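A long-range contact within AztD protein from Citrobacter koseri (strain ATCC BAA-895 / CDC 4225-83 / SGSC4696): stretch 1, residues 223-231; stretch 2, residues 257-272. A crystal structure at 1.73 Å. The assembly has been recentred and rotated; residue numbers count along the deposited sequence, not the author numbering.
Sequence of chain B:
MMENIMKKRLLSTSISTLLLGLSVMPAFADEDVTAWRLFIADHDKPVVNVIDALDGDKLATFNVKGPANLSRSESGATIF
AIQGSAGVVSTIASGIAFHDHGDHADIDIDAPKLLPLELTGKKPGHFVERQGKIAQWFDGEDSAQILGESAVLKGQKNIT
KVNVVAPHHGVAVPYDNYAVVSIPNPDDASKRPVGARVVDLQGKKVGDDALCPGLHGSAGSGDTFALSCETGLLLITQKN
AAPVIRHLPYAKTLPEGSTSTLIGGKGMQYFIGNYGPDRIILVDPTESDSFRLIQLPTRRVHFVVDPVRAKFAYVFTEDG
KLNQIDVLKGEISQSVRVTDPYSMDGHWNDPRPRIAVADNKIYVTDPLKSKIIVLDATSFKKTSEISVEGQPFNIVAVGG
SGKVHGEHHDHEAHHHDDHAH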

# COMPACT_ATOMS: atom_id res chain seq x y z
N ASP B 223 -8.21 -6.31 -4.95
CA ASP B 223 -8.58 -7.58 -4.34
C ASP B 223 -9.27 -8.55 -5.31
O ASP B 223 -9.71 -9.62 -4.87
CB ASP B 223 -9.47 -7.34 -3.12
CG ASP B 223 -10.90 -6.95 -3.48
OD1 ASP B 223 -11.22 -6.60 -4.64
OD2 ASP B 223 -11.74 -7.01 -2.55
N THR B 224 -9.33 -8.23 -6.60
CA THR B 224 -10.06 -9.03 -7.57
C THR B 224 -9.11 -9.53 -8.65
O THR B 224 -8.30 -8.76 -9.17
CB THR B 224 -11.20 -8.21 -8.20
OG1 THR B 224 -12.09 -7.80 -7.15
CG2 THR B 224 -11.98 -9.04 -9.22
N PHE B 225 -9.19 -10.82 -8.95
CA PHE B 225 -8.40 -11.41 -10.01
C PHE B 225 -9.32 -11.85 -11.14
O PHE B 225 -10.41 -12.37 -10.89
CB PHE B 225 -7.56 -12.59 -9.51
CG PHE B 225 -6.38 -12.87 -10.36
CD1 PHE B 225 -6.48 -13.70 -11.45
CD2 PHE B 225 -5.16 -12.26 -10.09
CE1 PHE B 225 -5.41 -13.93 -12.26
CE2 PHE B 225 -4.07 -12.50 -10.89
CZ PHE B 225 -4.19 -13.33 -11.98
N ALA B 226 -8.90 -11.64 -12.38
CA ALA B 226 -9.73 -11.94 -13.53
C ALA B 226 -9.07 -12.96 -14.44
O ALA B 226 -7.87 -12.90 -14.69
CB ALA B 226 -10.05 -10.68 -14.32
N LEU B 227 -9.88 -13.90 -14.94
CA LEU B 227 -9.51 -14.84 -15.98
C LEU B 227 -10.51 -14.67 -17.11
O LEU B 227 -11.72 -14.66 -16.87
CB LEU B 227 -9.51 -16.29 -15.47
CG LEU B 227 -8.73 -16.61 -14.19
CD1 LEU B 227 -8.97 -18.06 -13.78
CD2 LEU B 227 -7.25 -16.34 -14.37
N SER B 228 -10.02 -14.54 -18.34
CA SER B 228 -10.90 -14.29 -19.47
C SER B 228 -11.11 -15.56 -20.30
O SER B 228 -10.22 -16.41 -20.38
CB SER B 228 -10.35 -13.18 -20.36
OG SER B 228 -8.98 -13.40 -20.65
N CYS B 229 -12.28 -15.66 -20.90
CA CYS B 229 -12.59 -16.79 -21.76
C CYS B 229 -13.59 -16.33 -22.83
O CYS B 229 -13.80 -15.14 -23.02
CB CYS B 229 -13.12 -17.96 -20.92
SG CYS B 229 -14.83 -17.81 -20.48
N GLU B 230 -14.18 -17.30 -23.53
CA GLU B 230 -15.06 -16.97 -24.66
C GLU B 230 -16.39 -16.37 -24.23
O GLU B 230 -17.02 -15.66 -25.02
CB GLU B 230 -15.29 -18.22 -25.51
CG GLU B 230 -14.00 -18.80 -26.08
CD GLU B 230 -14.18 -20.16 -26.75
OE1 GLU B 230 -15.27 -20.76 -26.63
OE2 GLU B 230 -13.22 -20.62 -27.39
N THR B 231 -16.85 -16.61 -22.99
CA THR B 231 -18.15 -16.11 -22.55
C THR B 231 -18.08 -14.87 -21.67
O THR B 231 -19.10 -14.22 -21.48
CB THR B 231 -18.91 -17.20 -21.78
OG1 THR B 231 -18.15 -17.61 -20.63
CG2 THR B 231 -19.17 -18.40 -22.67
N GLY B 257 -16.74 -10.87 -30.13
CA GLY B 257 -15.34 -10.93 -29.77
C GLY B 257 -15.19 -11.56 -28.40
O GLY B 257 -16.16 -11.92 -27.74
N SER B 258 -13.93 -11.71 -28.00
CA SER B 258 -13.63 -12.16 -26.65
C SER B 258 -12.20 -11.76 -26.32
O SER B 258 -11.43 -11.36 -27.20
CB SER B 258 -13.83 -13.67 -26.48
OG SER B 258 -12.83 -14.40 -27.17
N THR B 259 -11.87 -11.89 -25.04
CA THR B 259 -10.59 -11.46 -24.51
C THR B 259 -9.69 -12.66 -24.27
O THR B 259 -10.13 -13.67 -23.70
CB THR B 259 -10.79 -10.70 -23.19
OG1 THR B 259 -11.57 -9.52 -23.44
CG2 THR B 259 -9.45 -10.31 -22.59
N SER B 260 -8.43 -12.54 -24.68
CA SER B 260 -7.42 -13.56 -24.40
C SER B 260 -6.20 -13.02 -23.66
O SER B 260 -5.31 -13.80 -23.32
CB SER B 260 -6.96 -14.23 -25.71
OG SER B 260 -6.42 -13.29 -26.62
N THR B 261 -6.14 -11.71 -23.38
CA THR B 261 -5.03 -11.13 -22.65
C THR B 261 -5.57 -9.99 -21.80
O THR B 261 -6.38 -9.20 -22.30
CB THR B 261 -3.94 -10.58 -23.59
OG1 THR B 261 -3.69 -11.54 -24.63
CG2 THR B 261 -2.65 -10.29 -22.84
N LEU B 262 -5.13 -9.91 -20.54
CA LEU B 262 -5.64 -8.92 -19.59
C LEU B 262 -4.51 -8.18 -18.88
O LEU B 262 -3.43 -8.73 -18.64
CB LEU B 262 -6.50 -9.56 -18.50
CG LEU B 262 -7.84 -10.13 -18.90
CD1 LEU B 262 -8.29 -11.15 -17.86
CD2 LEU B 262 -8.86 -9.02 -19.07
N ILE B 263 -4.81 -6.93 -18.51
CA ILE B 263 -4.03 -6.18 -17.54
C ILE B 263 -5.00 -5.58 -16.52
O ILE B 263 -6.20 -5.44 -16.78
CB ILE B 263 -3.18 -5.06 -18.19
CG1 ILE B 263 -4.07 -4.12 -19.01
CG2 ILE B 263 -2.07 -5.66 -19.05
CD1 ILE B 263 -3.33 -2.92 -19.56
N GLY B 264 -4.48 -5.27 -15.35
CA GLY B 264 -5.29 -4.78 -14.23
C GLY B 264 -4.79 -3.47 -13.67
O GLY B 264 -3.59 -3.27 -13.50
N GLY B 265 -5.74 -2.58 -13.37
CA GLY B 265 -5.38 -1.30 -12.78
C GLY B 265 -4.73 -1.47 -11.42
O GLY B 265 -5.01 -2.41 -10.68
N LYS B 266 -3.86 -0.53 -11.07
CA LYS B 266 -3.17 -0.61 -9.79
C LYS B 266 -3.79 0.28 -8.71
O LYS B 266 -4.10 -0.21 -7.62
CB LYS B 266 -1.69 -0.25 -9.95
CG LYS B 266 -0.82 -1.46 -10.23
CD LYS B 266 0.15 -1.75 -9.09
CE LYS B 266 -0.55 -2.09 -7.78
NZ LYS B 266 0.20 -3.10 -6.98
N GLY B 267 -3.99 1.56 -9.00
CA GLY B 267 -4.56 2.46 -8.01
C GLY B 267 -6.06 2.54 -8.03
O GLY B 267 -6.68 3.06 -7.10
N MET B 268 -6.65 2.00 -9.08
CA MET B 268 -8.08 1.97 -9.31
C MET B 268 -8.38 0.56 -9.81
O MET B 268 -7.55 -0.04 -10.48
CB MET B 268 -8.44 3.06 -10.34
CG MET B 268 -9.87 3.20 -10.78
SD MET B 268 -9.96 4.73 -11.76
CE MET B 268 -9.49 4.17 -13.39
N GLN B 269 -9.55 0.02 -9.44
CA GLN B 269 -9.89 -1.35 -9.84
C GLN B 269 -10.56 -1.37 -11.20
O GLN B 269 -11.69 -0.88 -11.36
CB GLN B 269 -10.77 -2.03 -8.80
CG GLN B 269 -10.02 -2.38 -7.55
CD GLN B 269 -10.83 -3.26 -6.62
OE1 GLN B 269 -11.70 -2.78 -5.90
NE2 GLN B 269 -10.56 -4.56 -6.66
N TYR B 270 -9.87 -1.96 -12.19
CA TYR B 270 -10.44 -2.19 -13.51
C TYR B 270 -9.55 -3.19 -14.23
O TYR B 270 -8.42 -3.44 -13.83
CB TYR B 270 -10.54 -0.89 -14.34
CG TYR B 270 -9.20 -0.29 -14.73
CD1 TYR B 270 -8.56 0.64 -13.91
CD2 TYR B 270 -8.58 -0.65 -15.91
CE1 TYR B 270 -7.34 1.19 -14.28
CE2 TYR B 270 -7.36 -0.12 -16.28
CZ TYR B 270 -6.75 0.81 -15.47
OH TYR B 270 -5.54 1.33 -15.84
N PHE B 271 -10.08 -3.73 -15.33
CA PHE B 271 -9.30 -4.56 -16.23
C PHE B 271 -9.40 -3.99 -17.63
O PHE B 271 -10.40 -3.38 -18.00
CB PHE B 271 -9.77 -6.01 -16.20
CG PHE B 271 -9.65 -6.63 -14.85
CD1 PHE B 271 -8.43 -7.07 -14.40
CD2 PHE B 271 -10.75 -6.73 -14.02
CE1 PHE B 271 -8.30 -7.62 -13.14
CE2 PHE B 271 -10.64 -7.28 -12.76
CZ PHE B 271 -9.41 -7.72 -12.31
N ILE B 272 -8.32 -4.16 -18.40
CA ILE B 272 -8.35 -3.92 -19.83
C ILE B 272 -8.02 -5.24 -20.51
O ILE B 272 -7.05 -5.91 -20.13
CB ILE B 272 -7.38 -2.81 -20.25
CG1 ILE B 272 -7.79 -1.49 -19.60
CG2 ILE B 272 -7.38 -2.66 -21.78
CD1 ILE B 272 -6.81 -0.37 -19.86
O HOH W 1 -13.45 -4.25 -4.84

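A strand that packs through one of its faces presents alternate residues to its partner, and the rotamers of those residues then decide which atoms meet. The contact in AztD between residues 223-231 and 257-272 illustrates the principle well. Along the strand 224-228, the CA-to-CB bonds of Thr224, Ala226 and Ser228 point toward the second stretch, whereas those of Phe225 and Leu227 point away and their side chains stay more than 5 Å from it. The strand runs nearly antiparallel to strand 262-264, at 168°, but the axes come no closer than 8.4 Å. That separation is too wide for backbone pairing, so the space between is filled by side chains.

The centre of the packing belongs to the smallest of the three inward residues. Ala226 offers a lone methyl, and Phe271, with chi1 in the m well (-60°) and chi2 at -79°, lays one face of its ring against it. Ala226 CB stands 3.6 Å from the ring centroid and only 11° off the ring normal, a well-formed CH-pi contact. The same ring meets the strand differently at its edge, where Thr224 O lies near the ring plane, 3.5 Å from Phe271 CZ; a carbonyl oxygen suits the electropositive rim of an aromatic ring as a methyl suits its face. Phe271 is held on a hairpin whose strands are joined by backbone hydrogen bonds, Ile263 N to Ile272 O at 2.9 Å and Ile272 N to Ile263 O at 3.0 Å. On the partner strand, Gly264 leaves room for the ring: a CB there would be crowded by Phe271 CE1 at 3.5 Å.

Leu262 also points toward the first stretch. Its m,t rotamer (chi1 -69°, chi2 159°) brings Leu262 CD1 to 4.0 Å from Ala226 CB and 3.6 Å from Ala226 O, and the same methyl lies 3.7 Å from Ser228 OG. Ser228, in the p rotamer, places OG 3.3 Å from Thr259 O and 3.7 Å from Thr259 CG2; its hydroxyl is hydrogen-bonded elsewhere in the structure. Beyond the strand, the contact thins to touches such as Ser258 CB against Cys229 O at 3.8 Å.

At the other end the contact becomes polar, and here the direction of a CB proves a poor guide to the reach of a side chain. The CA-to-CB bond of Asp223 points away, yet its p rotamer (chi1 75°) returns the carboxylate to the second stretch. Gln269 comes to meet it with an extended chi2 of -170°, and Gln269 NE2 donates to Asp223 OD1 at 2.9 Å with an angle of 152°. Thr224, in the m rotamer, donates from OG1 to the same Asp223 OD1, also at 2.9 Å. A water completes the cluster, donating to Asp223 OD1 at 3.2 Å and to Gln269 OE1 at 2.5 Å, so that both ends of the amide are tied to one carboxylate oxygen, directly through nitrogen and by way of water through oxygen.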